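Local coordinates for dTDP Sugar Isomerase (Desulfovibrio desulfuricans subsp. desulfuricans str. G20, PDB 3EJK), which isomerises dTDP-linked sugars, probably epimerising dTDP-4-dehydro-6-deoxy-alpha-D-glucose at C3' and C5' to give dTDP-4-dehydro-beta-L-rhamnose, at the interface of chains A and B. Numbering follows the deposited sequence. Chains: chain A/B, dTDP Sugar Isomerase.

Contact 1 and contact 2 are neighbouring patches of one two-fold symmetric interface, the centres of their C-alpha atoms about 12 Å apart. Both use the end of strand 38-43 on one subunit and the start of strand 54-60 on the other, with the chains exchanged. Each includes an antiparallel bridge, A:Arg43 with B:Glu54 or its twin; contact 1 adds A:Phe49 and the rings of A:Phe52 and B:Phe52, which meet near the axis, contact 2 the A:Ile55-B:Leu42 pairing and the segment at A:Pro143 and A:His144. Each has a twin, so the pattern joins the two subunits twice, consistent with the dimers usual for this family.

Contact 1: the interface of chains A and B. Residues chain A 42-44, 49, 52; chain B 52-54.
With CG anti to the backbone N in both A:Phe49 (chi1 178°) and B:Phe52 (chi1 -177°), the two rings run past each other in opposite directions, nearly parallel and shifted, so that they overlap at their rims; A:Phe49 CE1 lies 3.4 Å from B:Phe52 CE2. A:Phe52, its side chain crossing that of B:Phe52 at about a right angle, reaches the same face of the B:Phe52 ring at the other rim, where the CD1 atoms of the two phenylalanines are 3.4 Å apart. The opposite face is backed by the B:Glu54 backbone N, 4.1 Å above the ring centre, so the ring is packed on both faces, by the partner and its own chain. Within chain A, the methyl CD2 of A:Leu42 sits in plane at the edge of the A:Phe49 ring and props that ring from the side. Next to the aromatic group, A:Leu44 N donates a bent hydrogen bond (138° at H) to B:Gly53 O, 3.0 Å away, approaching at a tilt from the carbonyl plane. The A:Leu44 side chain lies alongside, its CB 3.8 Å from B:Phe52 O. Farther from the rings, the strands bridge antiparallel at A:Arg43 and B:Glu54; A:Arg43 CG lies 3.7 Å from B:Glu54 CD, and NH1 reaches the carboxylate by a long salt bridge and through water 1. The patch gives the interface an aromatic core where A:Phe52 and B:Phe52 meet and probably contributes to holding the dimer together.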
loop_
_atom_site.group_PDB
_atom_site.type_symbol
_atom_site.label_atom_id
_atom_site.label_comp_id
_atom_site.label_asym_id
_atom_site.label_seq_id
_atom_site.Cartn_x
_atom_site.Cartn_y
_atom_site.Cartn_z
ATOM N N LEU A 42 3.136 6.417 5.786
ATOM C CA LEU A 42 2.586 7.119 6.944
ATOM C C LEU A 42 2.839 6.409 8.254
ATOM O O LEU A 42 2.813 5.183 8.340
ATOM C CB LEU A 42 1.068 7.268 6.732
ATOM C CG LEU A 42 0.235 8.336 7.425
ATOM C CD1 LEU A 42 0.754 9.748 7.113
ATOM C CD2 LEU A 42 -1.219 8.129 6.961
ATOM N N ARG A 43 3.119 7.224 9.256
ATOM C CA ARG A 43 3.301 6.772 10.629
ATOM C C ARG A 43 2.318 7.496 11.531
ATOM O O ARG A 43 1.772 8.544 11.183
ATOM C CB ARG A 43 4.698 7.074 11.154
ATOM C CG ARG A 43 5.786 6.176 10.678
ATOM C CD ARG A 43 7.095 6.860 10.967
ATOM N NE ARG A 43 7.342 7.088 12.391
ATOM C CZ ARG A 43 8.141 6.315 13.129
ATOM N NH1 ARG A 43 8.737 5.281 12.572
ATOM N NH2 ARG A 43 8.352 6.563 14.417
ATOM N N LEU A 44 2.181 6.948 12.730
ATOM C CA LEU A 44 1.272 7.491 13.751
ATOM C C LEU A 44 1.710 8.875 14.205
ATOM O O LEU A 44 0.908 9.709 14.601
ATOM C CB LEU A 44 1.207 6.557 14.968
ATOM C CG LEU A 44 0.475 7.090 16.194
ATOM C CD1 LEU A 44 -0.964 7.476 15.876
ATOM C CD2 LEU A 44 0.534 6.051 17.296
ATOM N N PHE A 49 -0.341 12.596 9.558
ATOM C CA PHE A 49 -1.320 11.629 10.059
ATOM C C PHE A 49 -2.292 12.326 10.974
ATOM O O PHE A 49 -1.906 13.152 11.810
ATOM C CB PHE A 49 -0.649 10.461 10.787
ATOM C CG PHE A 49 -1.623 9.453 11.355
ATOM C CD1 PHE A 49 -2.224 8.507 10.543
ATOM C CD2 PHE A 49 -1.920 9.446 12.708
ATOM C CE1 PHE A 49 -3.111 7.571 11.071
ATOM C CE2 PHE A 49 -2.804 8.525 13.241
ATOM C CZ PHE A 49 -3.399 7.584 12.423
ATOM N N PHE A 52 -6.798 7.048 11.559
ATOM C CA PHE A 52 -6.912 5.829 10.728
ATOM C C PHE A 52 -8.337 5.361 10.480
ATOM O O PHE A 52 -9.089 4.941 11.382
ATOM C CB PHE A 52 -6.085 4.653 11.260
ATOM C CG PHE A 52 -6.149 3.442 10.375
ATOM C CD1 PHE A 52 -5.310 3.316 9.292
ATOM C CD2 PHE A 52 -7.061 2.440 10.623
ATOM C CE1 PHE A 52 -5.382 2.198 8.466
ATOM C CE2 PHE A 52 -7.137 1.330 9.808
ATOM C CZ PHE A 52 -6.300 1.212 8.719
ATOM N N PHE B 52 -3.092 1.200 14.782
ATOM C CA PHE B 52 -2.269 1.827 13.725
ATOM C C PHE B 52 -0.929 2.367 14.199
ATOM O O PHE B 52 -0.815 3.319 14.997
ATOM C CB PHE B 52 -3.007 2.929 12.956
ATOM C CG PHE B 52 -2.192 3.513 11.839
ATOM C CD1 PHE B 52 -2.159 2.913 10.601
ATOM C CD2 PHE B 52 -1.446 4.655 12.037
ATOM C CE1 PHE B 52 -1.390 3.450 9.572
ATOM C CE2 PHE B 52 -0.684 5.193 11.022
ATOM C CZ PHE B 52 -0.648 4.582 9.786
ATOM N N GLY B 53 0.089 1.745 13.656
ATOM C CA GLY B 53 1.459 2.148 13.934
ATOM C C GLY B 53 2.085 2.772 12.706
ATOM O O GLY B 53 2.553 3.923 12.724
ATOM N N GLU B 54 2.061 2.006 11.626
ATOM C CA GLU B 54 2.671 2.462 10.377
ATOM C C GLU B 54 2.198 1.684 9.158
ATOM O O GLU B 54 1.773 0.542 9.247
ATOM C CB GLU B 54 4.215 2.372 10.511
ATOM C CG GLU B 54 5.014 2.729 9.252
ATOM C CD GLU B 54 6.513 2.805 9.458
ATOM O OE1 GLU B 54 6.983 2.417 10.562
ATOM O OE2 GLU B 54 7.229 3.273 8.516
HETATM O O HOH W 1 9.455 4.731 9.579
#

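Contact 2: the interface of chains A and B. Residues chain A 53-55, 143-144; chain B 40, 42-44.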
loop_
_atom_site.group_PDB
_atom_site.type_symbol
_atom_site.label_atom_id
_atom_site.label_comp_id
_atom_site.label_asym_id
_atom_site.label_seq_id
_atom_site.Cartn_x
_atom_site.Cartn_y
_atom_site.Cartn_z
ATOM N N GLY A 53 -8.676 5.416 9.216
ATOM C CA GLY A 53 -9.980 4.958 8.759
ATOM C C GLY A 53 -9.837 3.693 7.941
ATOM O O GLY A 53 -10.428 2.645 8.250
ATOM N N GLU A 54 -9.018 3.796 6.905
ATOM C CA GLU A 54 -8.819 2.666 5.999
ATOM C C GLU A 54 -7.568 2.794 5.143
ATOM O O GLU A 54 -7.077 3.882 4.879
ATOM C CB GLU A 54 -10.076 2.516 5.100
ATOM C CG GLU A 54 -9.998 1.428 4.023
ATOM C CD GLU A 54 -11.296 1.183 3.280
ATOM O OE1 GLU A 54 -12.254 1.979 3.476
ATOM O OE2 GLU A 54 -11.366 0.178 2.504
ATOM N N ILE A 55 -7.032 1.649 4.770
ATOM C CA ILE A 55 -5.957 1.590 3.775
ATOM C C ILE A 55 -6.400 0.617 2.692
ATOM O O ILE A 55 -6.762 -0.537 2.973
ATOM C CB ILE A 55 -4.578 1.160 4.330
ATOM C CG1 ILE A 55 -3.576 0.986 3.165
ATOM C CG2 ILE A 55 -4.663 -0.122 5.096
ATOM C CD1 ILE A 55 -3.136 2.300 2.481
ATOM N N PRO A 143 -13.483 5.234 7.212
ATOM C CA PRO A 143 -13.688 4.164 6.262
ATOM C C PRO A 143 -14.768 4.505 5.251
ATOM O O PRO A 143 -15.552 5.433 5.430
ATOM C CB PRO A 143 -14.114 2.996 7.145
ATOM C CG PRO A 143 -14.704 3.610 8.329
ATOM C CD PRO A 143 -14.032 4.920 8.540
ATOM N N HIS A 144 -14.749 3.760 4.165
ATOM C CA HIS A 144 -15.744 3.955 3.124
ATOM C C HIS A 144 -17.142 3.668 3.611
ATOM O O HIS A 144 -17.398 2.660 4.235
ATOM C CB HIS A 144 -15.477 3.067 1.922
ATOM C CG HIS A 144 -16.506 3.223 0.855
ATOM N ND1 HIS A 144 -16.434 4.218 -0.096
ATOM C CD2 HIS A 144 -17.661 2.554 0.621
ATOM C CE1 HIS A 144 -17.486 4.133 -0.891
ATOM N NE2 HIS A 144 -18.250 3.139 -0.473
ATOM N N HIS B 40 -8.703 -4.169 -1.332
ATOM C CA HIS B 40 -8.753 -3.874 0.096
ATOM C C HIS B 40 -7.536 -4.372 0.839
ATOM O O HIS B 40 -6.794 -5.230 0.380
ATOM C CB HIS B 40 -9.987 -4.435 0.797
ATOM C CG HIS B 40 -11.248 -3.725 0.434
ATOM N ND1 HIS B 40 -12.492 -4.194 0.782
ATOM C CD2 HIS B 40 -11.458 -2.611 -0.301
ATOM C CE1 HIS B 40 -13.416 -3.362 0.334
ATOM N NE2 HIS B 40 -12.815 -2.403 -0.348
ATOM N N LEU B 42 -7.147 -3.073 4.896
ATOM C CA LEU B 42 -7.557 -2.973 6.295
ATOM C C LEU B 42 -8.411 -1.762 6.588
ATOM O O LEU B 42 -8.211 -0.682 6.037
ATOM C CB LEU B 42 -6.284 -2.918 7.161
ATOM C CG LEU B 42 -6.264 -3.309 8.631
ATOM C CD1 LEU B 42 -6.743 -4.753 8.839
ATOM C CD2 LEU B 42 -4.819 -3.093 9.123
ATOM N N ARG B 43 -9.390 -1.994 7.446
ATOM C CA ARG B 43 -10.276 -0.955 7.950
ATOM C C ARG B 43 -10.201 -0.921 9.466
ATOM O O ARG B 43 -9.767 -1.876 10.113
ATOM C CB ARG B 43 -11.732 -1.208 7.579
ATOM C CG ARG B 43 -12.113 -0.900 6.173
ATOM C CD ARG B 43 -13.429 -1.578 5.903
ATOM N NE ARG B 43 -14.526 -1.097 6.743
ATOM C CZ ARG B 43 -15.444 -0.225 6.322
ATOM N NH1 ARG B 43 -15.371 0.251 5.096
ATOM N NH2 ARG B 43 -16.435 0.177 7.110
ATOM N N LEU B 44 -10.718 0.172 10.009
ATOM C CA LEU B 44 -10.739 0.403 11.461
ATOM C C LEU B 44 -11.614 -0.615 12.174
ATOM O O LEU B 44 -11.393 -0.965 13.325
ATOM C CB LEU B 44 -11.248 1.817 11.776
ATOM C CG LEU B 44 -11.527 2.127 13.242
ATOM C CD1 LEU B 44 -10.296 1.915 14.114
ATOM C CD2 LEU B 44 -12.043 3.547 13.358
HETATM O O HOH W 2 -14.007 -0.935 2.544
#
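A:Ile55 and B:Leu42 pair as antiparallel strands across the subunit boundary of this cupin-type sandwich, the fold of the dTDP-4-dehydrorhamnose 3,5-epimerase family. Backbone hydrogen bonds run both ways: A:Ile55 N gives to B:Leu42 O at 2.9 Å, and B:Leu42 N returns to A:Ile55 O at 3.2 Å. The bridge between A:Glu54 and B:Arg43 carries the pairing one residue further, so strands 54-60 and 38-43 join edge to edge.

Polar side-chain contacts centre on B:Arg43. Its chain bends at chi3 (62°), turning the guanidinium back toward chain A. There NH1 meets a lone pair of the A:His144 carbonyl O at 3.3 Å, the oxygen lying in plane at the guanidinium edge and the bond almost straight (170° at H). The same NH1 forms a longer salt bridge with A:Glu54 OE1, 3.9 Å away; because the carboxylate and guanidinium planes are 69° apart, the two groups do not pair flat. A second link passes through water 2, which is 3.1 Å from B:Arg43 NH1 and 2.9 Å from A:Glu54 OE2. The carboxylate is steadied from its own side: A:His144 N donates to A:Glu54 OE1 at 3.1 Å, nearly along the C-O bond direction. A:His144 thus supplies its carbonyl to the arginine and its N-H to the glutamate. A:Glu54 OE2 also lies above one face of the B:His40 ring, toward its rim; if that imidazole were protonated, the nearby carboxylate would tend to stabilise it.

Apolar packing flanks these groups. A:Pro143 CB sits over one face of the B:Arg43 guanidinium, offset toward its rim and 3.6 Å from CZ; with the in-plane bond to A:His144 O this probably restricts rotation of the planar group. On the strand pair, the A:Ile55 methyl CG2 rests against B:Leu42 CB.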